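Local coordinates for protein alkylhalidase CmlS (Streptomyces venezuelae, PDB 3I3L) that binds FAD and is a flavin-dependent halogenase of the chloramphenicol biosynthesis pathway, at residues Arg261-Ala265 against Asp266-Ser270; Tyr300-Glu303 against Val304-Ala307; Asp448-Ser451 against Glu452-Asn456; Gly39-Leu42 against His43-His47. All blocks are in the same frame, centred on the assembly; numbering follows the deposited sequence.

Interaction 1: Arg261-Ala265 against Asp266-Ser270; sequences REQGA and DAFYS
Gln263 reaches over the joint between two short helices and lays its side chain against Ala267 and Phe268. Its first torsion is irregular (chi1 103°), but beyond CG the chain runs extended. CB leads off toward the next helix. CG then lies 4.0 Å from Ala267 CB and equally near the backbone N of Phe268. At the tip, OE1 comes to 3.5 Å from Phe268 CA, approaching the aromatic ring obliquely. The backbone of the same residue joins in, with Gln263 O at 3.5 Å from Ala267 CB. Its contacts with the next helix are van der Waals ones; no hydrogen bond to this side chain crosses the contact.

The polar links come from the backbone. Phe268 N donates to Gly264 O over 3.1 Å in a nearly straight bond (173°). Tyr269 N donates to Ala265 O at 2.8 Å, more bent at 142°. Gly264 is the residue that breaks the first helix, with positive phi, and it is also the N-cap of the second. The first turn of the new helix therefore begins on its carbonyl.

Phe268 turns back to touch Glu259 and Val260 of helix 257-263. Tyr269 points into the sheet, packs on Val208, Ser210 and Phe212 of strand 203-213, and hydrogen-bonds through OH to Val248 O. Ala265 touches Val292 and Ile294, seating helix 265-273 on strand 287-302.

Interaction 2: Tyr300-Glu303 against Val304-Ala307; sequences YDTE and VFSA
Thr302 and Phe305 pack against each other round a tight bend, their side chains set at a slant. The hydroxyl of Thr302 lies over one face of the Phe305 ring: OG1 sits 4.1 Å above the ring plane, displaced toward the rim. This hydroxyl is hydrogen-bonded to Ala317 O, outside the bend. Phe305 swings its CG to the side facing away from its own carbonyl carbon (chi1 -69°), which carries the ring back over the preceding strand. There CZ comes to 4.1 Å from Asp301 CB, and CE2 to 3.8 Å from Thr302 O. Thr302 has an unusual first torsion, with OG1 at -26°. Its methyl is pressed against the carbonyl of Val304, CG2 3.1 Å from Val304 O, so the packing here is tight.

The bend joins the end of the long strand 287-302 to the short strand 306-307. These strands belong to two different sheets, and strand 306-307 is an edge strand of the FAD-binding one, antiparallel to strand 310-312. No hydrogen bond spans the bend itself.

Glu303 CB and Val304 CG2 lie 4.1 Å apart, these two side chains likewise crossing at a slant. Outside the two segments, the Phe305 ring stacks with Tyr363 of helix 352-382, and Asn360 of that helix takes the Phe305 amide through OD1.

Interaction 3: Asp448-Ser451 against Glu452-Asn456; sequences DDFS and EAELN
Ser451 and Glu454 join the two segments through their backbones, where an extended run gives way to a single 3-10 turn. Ser451 is in the beta region of phi and psi, and residues 452 to 454 then curl. Glu454 N donates to Ser451 O at 3.1 Å, the i to i+3 bond of such a turn. The donor stands well above the carbonyl plane, and the bond is bent to 145°.

The Glu454 side chain adds a second bond to Ser451, this time to its amide. Its CG lies between the backbone N and the carbonyl carbon (chi1 90°), and the extended chain beyond leads back along the first segment. OE2 then accepts Ser451 N at 3.1 Å; the N-H...O angle is 159°, and the donor stands above the carboxylate plane. The turn lies in the loop between helices 430-439 and 456-471 and leads directly into the second of them.

The Glu454 side chain crosses that of Phe450 at about a right angle, its carboxylate tilted well away from the ring plane, with OE1 3.4 Å from Phe450 CD1. OE1 has stronger partners outside, the amide of Gln442 and a salt bridge to Arg443. An alanine in place of Glu454 would probably leave the Ser451 amide and Arg443 without their carboxylate partner and open a gap beside the Phe450 ring.

Phe450 is flanked further by Glu452 CG, 3.8 Å from its CE2, and by Leu455 CD2 at the ring edge, 4.0 Å from its CE1. The Phe450 ring also stacks with His441.

Interaction 4: Gly39-Leu42 against His43-His47; sequences GLTL and HKLGH
His47 N donates to Leu42 O at 2.9 Å, with a nearly straight N-H (163°), and so ties the chain leaving the helix to its last turn. The His47 ring also meets this oxygen. Leu42 O lies at the edge of the imidazole, in its plane, 3.6 Å from His47 CD2. His47 sets CG beside its backbone N (chi1 -59°), which turns the ring toward the helix. The Leu42 and His47 side chains cross at about a right angle, Leu42 CD2 4.1 Å from His47 CG.

Both ring nitrogens have partners beyond the turn. NE2 is hydrogen-bonded to Asp343 OD1 of helix 327-347, and ND1 to the amide of Ser24. A leucine in place of His47 would probably leave Asp343 and the Ser24 amide without their partner and weaken the link between the helix end and helix 327-347.

Regular helical bonds lead up to this point: His43 N to Gly39 O, Lys44 N to Leu40 O, and Leu45 N to Thr41 O. Thr41 and Leu45 run side by side in the same direction, with CG2 and CD1 4.2 Å apart. Thr41 packs on Val336 and Ala339, while Leu42 reaches Val26 and Ile28 of strand 25-29.

Gly46 has positive phi (92°), and its N donates to His43 O at 2.8 Å. With the bond from His47 to Leu42 this makes a Schellman motif. It ends helix 33-44 and turns the chain toward strand 48-52. Strand 25-29, the helix and strand 48-52 form a beta-alpha-beta unit, consistent with a Rossmann-type FAD-binding fold.

Along the chain the order is interaction 4, interaction 1, interaction 2, interaction 3. None touches another. Interactions 2 and 4 are the closest pair, about 23 Å between centres, and both adjoin the sheet that carries strands 25-29, 48-52 and 306-307. Interaction 1 is about 35 Å from interaction 2, centre to centre, yet the two share strand 287-302: helix 265-273 rests on it, and interaction 2 sits at its end. These three lie within the FAD-binding domain. Interaction 3 is about 42 Å from interaction 2, centre to centre, on the opposite side of the chain's centre, in a loop before helix 456-471. All four are local turns or ends that redirect the chain between elements.

Interaction 1: Arg261-Ala265 against Asp266-Ser270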
loop_
_atom_site.group_PDB
_atom_site.type_symbol
_atom_site.label_atom_id
_atom_site.label_comp_id
_atom_site.label_asym_id
_atom_site.label_seq_id
_atom_site.Cartn_x
_atom_site.Cartn_y
_atom_site.Cartn_z
ATOM N N ARG A 261 -13.029 9.339 -26.222
ATOM C CA ARG A 261 -13.154 10.703 -26.742
ATOM C C ARG A 261 -14.141 10.668 -27.886
ATOM O O ARG A 261 -15.121 11.417 -27.921
ATOM C CB ARG A 261 -11.804 11.231 -27.268
ATOM C CG ARG A 261 -11.215 12.442 -26.533
ATOM C CD ARG A 261 -11.411 13.770 -27.288
ATOM N NE ARG A 261 -10.143 14.253 -27.835
ATOM C CZ ARG A 261 -9.687 15.513 -27.768
ATOM N NH1 ARG A 261 -10.405 16.466 -27.176
ATOM N NH2 ARG A 261 -8.491 15.837 -28.270
ATOM N N GLU A 262 -13.877 9.755 -28.804
ATOM C CA GLU A 262 -14.609 9.675 -30.036
ATOM C C GLU A 262 -16.029 9.148 -29.819
ATOM O O GLU A 262 -16.974 9.758 -30.314
ATOM C CB GLU A 262 -13.868 8.740 -30.996
ATOM C CG GLU A 262 -13.602 9.358 -32.353
ATOM C CD GLU A 262 -13.692 8.340 -33.483
ATOM O OE1 GLU A 262 -13.560 7.111 -33.210
ATOM O OE2 GLU A 262 -13.889 8.785 -34.645
ATOM N N GLN A 263 -16.183 8.040 -29.088
ATOM C CA GLN A 263 -17.479 7.354 -29.053
ATOM C C GLN A 263 -18.325 7.649 -27.807
ATOM O O GLN A 263 -19.456 7.182 -27.690
ATOM C CB GLN A 263 -17.280 5.846 -29.329
ATOM C CG GLN A 263 -17.342 4.871 -28.114
ATOM C CD GLN A 263 -16.929 3.421 -28.498
ATOM O OE1 GLN A 263 -17.263 2.443 -27.796
ATOM N NE2 GLN A 263 -16.186 3.287 -29.620
ATOM N N GLY A 264 -17.773 8.435 -26.874
ATOM C CA GLY A 264 -18.457 8.750 -25.597
ATOM C C GLY A 264 -18.284 7.675 -24.521
ATOM O O GLY A 264 -18.311 6.473 -24.816
ATOM N N ALA A 265 -18.123 8.112 -23.270
ATOM C CA ALA A 265 -17.832 7.204 -22.138
ATOM C C ALA A 265 -18.932 6.138 -21.939
ATOM O O ALA A 265 -18.644 4.984 -21.578
ATOM C CB ALA A 265 -17.599 8.024 -20.831
ATOM N N ASP A 266 -20.182 6.509 -22.210
ATOM C CA ASP A 266 -21.334 5.605 -21.966
ATOM C C ASP A 266 -21.301 4.404 -22.861
ATOM O O ASP A 266 -21.442 3.282 -22.391
ATOM C CB ASP A 266 -22.659 6.340 -22.157
ATOM C CG ASP A 266 -22.863 7.427 -21.131
ATOM O OD1 ASP A 266 -23.229 7.107 -19.973
ATOM O OD2 ASP A 266 -22.640 8.604 -21.485
ATOM N N ALA A 267 -21.073 4.647 -24.155
ATOM C CA ALA A 267 -20.977 3.592 -25.127
ATOM C C ALA A 267 -19.713 2.762 -24.874
ATOM O O ALA A 267 -19.772 1.540 -24.908
ATOM C CB ALA A 267 -20.976 4.201 -26.595
ATOM N N PHE A 268 -18.577 3.423 -24.615
ATOM C CA PHE A 268 -17.358 2.675 -24.295
ATOM C C PHE A 268 -17.524 1.753 -23.064
ATOM O O PHE A 268 -17.057 0.619 -23.047
ATOM C CB PHE A 268 -16.143 3.599 -24.129
ATOM C CG PHE A 268 -14.849 2.838 -23.890
ATOM C CD1 PHE A 268 -14.111 2.347 -24.961
ATOM C CD2 PHE A 268 -14.409 2.560 -22.590
ATOM C CE1 PHE A 268 -12.930 1.634 -24.755
ATOM C CE2 PHE A 268 -13.281 1.857 -22.362
ATOM C CZ PHE A 268 -12.498 1.387 -23.430
ATOM N N TYR A 269 -18.238 2.241 -22.069
ATOM C CA TYR A 269 -18.380 1.543 -20.820
ATOM C C TYR A 269 -19.165 0.253 -20.966
ATOM O O TYR A 269 -18.709 -0.838 -20.549
ATOM C CB TYR A 269 -18.990 2.484 -19.754
ATOM C CG TYR A 269 -19.204 1.851 -18.424
ATOM C CD1 TYR A 269 -18.120 1.527 -17.579
ATOM C CD2 TYR A 269 -20.481 1.541 -17.996
ATOM C CE1 TYR A 269 -18.341 0.905 -16.300
ATOM C CE2 TYR A 269 -20.722 0.951 -16.743
ATOM C CZ TYR A 269 -19.636 0.637 -15.902
ATOM O OH TYR A 269 -19.890 0.039 -14.675
ATOM N N SER A 270 -20.349 0.353 -21.556
ATOM C CA SER A 270 -21.216 -0.823 -21.767
ATOM C C SER A 270 -20.611 -1.848 -22.733
ATOM O O SER A 270 -20.652 -3.049 -22.442
ATOM C CB SER A 270 -22.588 -0.401 -22.298
ATOM O OG SER A 270 -23.091 0.634 -21.466
#

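Interaction 2: Tyr300-Glu303 against Val304-Ala307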
loop_
_atom_site.group_PDB
_atom_site.type_symbol
_atom_site.label_atom_id
_atom_site.label_comp_id
_atom_site.label_asym_id
_atom_site.label_seq_id
_atom_site.Cartn_x
_atom_site.Cartn_y
_atom_site.Cartn_z
ATOM N N TYR A 300 3.119 6.754 -10.926
ATOM C CA TYR A 300 4.297 7.643 -10.914
ATOM C C TYR A 300 4.815 7.700 -9.476
ATOM O O TYR A 300 4.040 7.510 -8.517
ATOM C CB TYR A 300 3.893 9.077 -11.298
ATOM C CG TYR A 300 2.741 9.666 -10.475
ATOM C CD1 TYR A 300 2.959 10.180 -9.182
ATOM C CD2 TYR A 300 1.424 9.659 -10.967
ATOM C CE1 TYR A 300 1.929 10.755 -8.458
ATOM C CE2 TYR A 300 0.350 10.214 -10.236
ATOM C CZ TYR A 300 0.619 10.747 -8.977
ATOM O OH TYR A 300 -0.427 11.235 -8.268
ATOM N N ASP A 301 6.113 7.952 -9.302
ATOM C CA ASP A 301 6.582 8.398 -7.984
ATOM C C ASP A 301 7.197 9.766 -8.116
ATOM O O ASP A 301 6.809 10.519 -9.041
ATOM C CB ASP A 301 7.541 7.337 -7.324
ATOM C CG ASP A 301 8.754 7.046 -8.166
ATOM O OD1 ASP A 301 8.781 7.440 -9.363
ATOM O OD2 ASP A 301 9.678 6.395 -7.647
ATOM N N THR A 302 8.147 10.109 -7.218
ATOM C CA THR A 302 8.757 11.476 -7.206
ATOM C C THR A 302 10.229 11.251 -7.018
ATOM O O THR A 302 10.629 10.311 -6.372
ATOM C CB THR A 302 8.449 12.320 -5.941
ATOM O OG1 THR A 302 7.205 11.934 -5.308
ATOM C CG2 THR A 302 8.486 13.702 -6.220
ATOM N N GLU A 303 11.024 12.180 -7.514
ATOM C CA GLU A 303 12.428 12.200 -7.196
ATOM C C GLU A 303 12.601 12.518 -5.708
ATOM O O GLU A 303 13.542 12.029 -5.088
ATOM C CB GLU A 303 13.109 13.279 -8.047
ATOM C CG GLU A 303 14.584 13.287 -8.012
ATOM C CD GLU A 303 15.229 14.263 -9.050
ATOM O OE1 GLU A 303 14.511 15.056 -9.735
ATOM O OE2 GLU A 303 16.483 14.193 -9.198
ATOM N N VAL A 304 11.694 13.329 -5.154
ATOM C CA VAL A 304 11.798 13.861 -3.776
ATOM C C VAL A 304 10.470 13.697 -3.022
ATOM O O VAL A 304 9.488 14.309 -3.369
ATOM C CB VAL A 304 12.258 15.379 -3.775
ATOM C CG1 VAL A 304 12.608 15.898 -2.344
ATOM C CG2 VAL A 304 13.538 15.581 -4.667
ATOM N N PHE A 305 10.443 12.863 -1.986
ATOM C CA PHE A 305 9.190 12.692 -1.219
ATOM C C PHE A 305 9.105 13.788 -0.132
ATOM O O PHE A 305 8.021 14.135 0.291
ATOM C CB PHE A 305 9.129 11.301 -0.573
ATOM C CG PHE A 305 8.955 10.178 -1.564
ATOM C CD1 PHE A 305 7.689 9.729 -1.886
ATOM C CD2 PHE A 305 10.036 9.608 -2.211
ATOM C CE1 PHE A 305 7.535 8.660 -2.795
ATOM C CE2 PHE A 305 9.850 8.580 -3.128
ATOM C CZ PHE A 305 8.644 8.121 -3.413
ATOM N N SER A 306 10.225 14.336 0.266
ATOM C CA SER A 306 10.225 15.455 1.223
ATOM C C SER A 306 11.680 16.003 1.279
ATOM O O SER A 306 12.639 15.291 1.026
ATOM C CB SER A 306 9.835 14.931 2.619
ATOM O OG SER A 306 10.903 14.135 3.181
ATOM N N ALA A 307 11.802 17.267 1.641
ATOM C CA ALA A 307 13.079 17.926 1.846
ATOM C C ALA A 307 12.779 19.221 2.617
ATOM O O ALA A 307 11.663 19.706 2.573
ATOM C CB ALA A 307 13.723 18.303 0.494
#

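Interaction 3: Asp448-Ser451 against Glu452-Asn456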
loop_
_atom_site.group_PDB
_atom_site.type_symbol
_atom_site.label_atom_id
_atom_site.label_comp_id
_atom_site.label_asym_id
_atom_site.label_seq_id
_atom_site.Cartn_x
_atom_site.Cartn_y
_atom_site.Cartn_z
ATOM N N ASP A 448 -20.490 -20.093 -3.836
ATOM C CA ASP A 448 -20.737 -19.859 -2.423
ATOM C C ASP A 448 -20.369 -21.097 -1.604
ATOM O O ASP A 448 -20.439 -21.104 -0.378
ATOM C CB ASP A 448 -22.180 -19.435 -2.207
ATOM C CG ASP A 448 -22.314 -18.343 -1.162
ATOM O OD1 ASP A 448 -21.338 -18.122 -0.413
ATOM O OD2 ASP A 448 -23.413 -17.721 -1.059
ATOM N N ASP A 449 -19.951 -22.138 -2.296
ATOM C CA ASP A 449 -19.305 -23.289 -1.661
ATOM C C ASP A 449 -18.034 -22.891 -0.931
ATOM O O ASP A 449 -17.596 -23.586 0.002
ATOM C CB ASP A 449 -18.980 -24.353 -2.708
ATOM C CG ASP A 449 -20.165 -25.280 -2.991
ATOM O OD1 ASP A 449 -21.200 -25.113 -2.327
ATOM O OD2 ASP A 449 -20.054 -26.179 -3.861
ATOM N N PHE A 450 -17.436 -21.778 -1.359
ATOM C CA PHE A 450 -16.129 -21.342 -0.846
ATOM C C PHE A 450 -16.178 -20.970 0.622
ATOM O O PHE A 450 -17.028 -20.168 1.042
ATOM C CB PHE A 450 -15.623 -20.116 -1.620
ATOM C CG PHE A 450 -14.394 -19.514 -1.036
ATOM C CD1 PHE A 450 -13.151 -20.025 -1.342
ATOM C CD2 PHE A 450 -14.482 -18.459 -0.168
ATOM C CE1 PHE A 450 -12.052 -19.489 -0.807
ATOM C CE2 PHE A 450 -13.376 -17.911 0.388
ATOM C CZ PHE A 450 -12.150 -18.409 0.069
ATOM N N SER A 451 -15.239 -21.528 1.389
ATOM C CA SER A 451 -14.970 -21.068 2.747
ATOM C C SER A 451 -13.476 -20.797 2.880
ATOM O O SER A 451 -12.681 -21.455 2.261
ATOM C CB SER A 451 -15.423 -22.113 3.778
ATOM O OG SER A 451 -14.844 -23.378 3.462
ATOM N N GLU A 452 -13.101 -19.849 3.711
ATOM C CA GLU A 452 -11.679 -19.523 3.874
ATOM C C GLU A 452 -10.889 -20.666 4.479
ATOM O O GLU A 452 -9.674 -20.766 4.294
ATOM C CB GLU A 452 -11.496 -18.217 4.661
ATOM C CG GLU A 452 -11.941 -16.997 3.837
ATOM C CD GLU A 452 -11.555 -15.677 4.458
ATOM O OE1 GLU A 452 -10.651 -15.677 5.321
ATOM O OE2 GLU A 452 -12.145 -14.634 4.075
ATOM N N ALA A 453 -11.584 -21.542 5.194
ATOM C CA ALA A 453 -10.927 -22.715 5.762
ATOM C C ALA A 453 -10.422 -23.703 4.694
ATOM O O ALA A 453 -9.442 -24.434 4.928
ATOM C CB ALA A 453 -11.861 -23.402 6.774
ATOM N N GLU A 454 -11.049 -23.713 3.514
ATOM C CA GLU A 454 -10.550 -24.565 2.423
ATOM C C GLU A 454 -9.152 -24.097 1.951
ATOM O O GLU A 454 -8.459 -24.808 1.232
ATOM C CB GLU A 454 -11.542 -24.587 1.271
ATOM C CG GLU A 454 -11.311 -23.464 0.206
ATOM C CD GLU A 454 -12.432 -23.382 -0.806
ATOM O OE1 GLU A 454 -12.147 -23.214 -2.030
ATOM O OE2 GLU A 454 -13.611 -23.471 -0.382
ATOM N N LEU A 455 -8.719 -22.915 2.399
ATOM C CA LEU A 455 -7.387 -22.403 2.038
ATOM C C LEU A 455 -6.332 -22.872 3.025
ATOM O O LEU A 455 -5.138 -22.699 2.771
ATOM C CB LEU A 455 -7.391 -20.852 2.039
ATOM C CG LEU A 455 -8.374 -20.177 1.073
ATOM C CD1 LEU A 455 -8.126 -18.655 1.110
ATOM C CD2 LEU A 455 -8.260 -20.717 -0.345
ATOM N N ASN A 456 -6.768 -23.382 4.186
ATOM C CA ASN A 456 -5.817 -23.721 5.256
ATOM C C ASN A 456 -4.771 -24.748 4.887
ATOM O O ASN A 456 -3.665 -24.679 5.372
ATOM C CB ASN A 456 -6.521 -24.143 6.562
ATOM C CG ASN A 456 -7.111 -22.961 7.281
ATOM O OD1 ASN A 456 -8.058 -23.056 8.091
ATOM N ND2 ASN A 456 -6.589 -21.825 6.962
#

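Interaction 4: Gly39-Leu42 against His43-His47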
loop_
_atom_site.group_PDB
_atom_site.type_symbol
_atom_site.label_atom_id
_atom_site.label_comp_id
_atom_site.label_asym_id
_atom_site.label_seq_id
_atom_site.Cartn_x
_atom_site.Cartn_y
_atom_site.Cartn_z
ATOM N N GLY A 39 -3.259 15.828 9.821
ATOM C CA GLY A 39 -3.645 16.860 10.783
ATOM C C GLY A 39 -4.002 16.272 12.147
ATOM O O GLY A 39 -3.485 16.732 13.161
ATOM N N LEU A 40 -4.826 15.233 12.158
ATOM C CA LEU A 40 -5.113 14.483 13.390
ATOM C C LEU A 40 -3.848 13.987 14.072
ATOM O O LEU A 40 -3.727 14.065 15.302
ATOM C CB LEU A 40 -6.015 13.272 13.108
ATOM C CG LEU A 40 -7.426 13.577 12.618
ATOM C CD1 LEU A 40 -8.070 12.322 12.053
ATOM C CD2 LEU A 40 -8.291 14.206 13.763
ATOM N N THR A 41 -2.891 13.467 13.311
ATOM C CA THR A 41 -1.678 12.945 13.955
ATOM C C THR A 41 -0.800 14.078 14.502
ATOM O O THR A 41 -0.295 13.974 15.601
ATOM C CB THR A 41 -0.880 12.014 12.998
ATOM O OG1 THR A 41 -1.750 10.990 12.566
ATOM C CG2 THR A 41 0.330 11.378 13.683
ATOM N N LEU A 42 -0.614 15.149 13.710
ATOM C CA LEU A 42 0.161 16.320 14.120
ATOM C C LEU A 42 -0.467 17.019 15.367
ATOM O O LEU A 42 0.238 17.472 16.225
ATOM C CB LEU A 42 0.229 17.351 12.993
ATOM C CG LEU A 42 1.336 17.226 11.965
ATOM C CD1 LEU A 42 0.991 18.034 10.677
ATOM C CD2 LEU A 42 2.732 17.573 12.551
ATOM N N HIS A 43 -1.795 17.072 15.440
ATOM C CA HIS A 43 -2.495 17.612 16.613
ATOM C C HIS A 43 -2.246 16.758 17.872
ATOM O O HIS A 43 -1.866 17.288 18.910
ATOM C CB HIS A 43 -3.978 17.708 16.328
ATOM C CG HIS A 43 -4.802 17.917 17.551
ATOM N ND1 HIS A 43 -5.119 19.185 18.031
ATOM C CD2 HIS A 43 -5.409 17.028 18.378
ATOM C CE1 HIS A 43 -5.857 19.057 19.115
ATOM N NE2 HIS A 43 -6.049 17.762 19.350
ATOM N N LYS A 44 -2.393 15.439 17.760
ATOM C CA LYS A 44 -2.117 14.531 18.863
ATOM C C LYS A 44 -0.637 14.680 19.291
ATOM O O LYS A 44 -0.289 14.473 20.478
ATOM C CB LYS A 44 -2.390 13.086 18.401
ATOM C CG LYS A 44 -2.093 11.955 19.417
ATOM C CD LYS A 44 -2.534 10.616 18.835
ATOM C CE LYS A 44 -2.217 9.422 19.758
ATOM N NZ LYS A 44 -3.122 9.457 20.954
ATOM N N LEU A 45 0.249 15.002 18.338
ATOM C CA LEU A 45 1.656 15.198 18.689
ATOM C C LEU A 45 1.941 16.621 19.239
ATOM O O LEU A 45 3.075 16.952 19.555
ATOM C CB LEU A 45 2.597 14.884 17.528
ATOM C CG LEU A 45 2.592 13.442 17.017
ATOM C CD1 LEU A 45 3.381 13.352 15.707
ATOM C CD2 LEU A 45 3.176 12.474 18.086
ATOM N N GLY A 46 0.891 17.439 19.320
ATOM C CA GLY A 46 0.926 18.703 19.994
ATOM C C GLY A 46 1.274 19.882 19.100
ATOM O O GLY A 46 1.682 20.918 19.614
ATOM N N HIS A 47 1.120 19.743 17.780
ATOM C CA HIS A 47 1.458 20.805 16.867
ATOM C C HIS A 47 0.261 21.568 16.459
ATOM O O HIS A 47 -0.860 21.168 16.729
ATOM C CB HIS A 47 2.255 20.250 15.651
ATOM C CG HIS A 47 3.522 19.560 16.053
ATOM N ND1 HIS A 47 4.751 20.184 16.035
ATOM C CD2 HIS A 47 3.746 18.307 16.508
ATOM C CE1 HIS A 47 5.683 19.355 16.483
ATOM N NE2 HIS A 47 5.102 18.205 16.771
#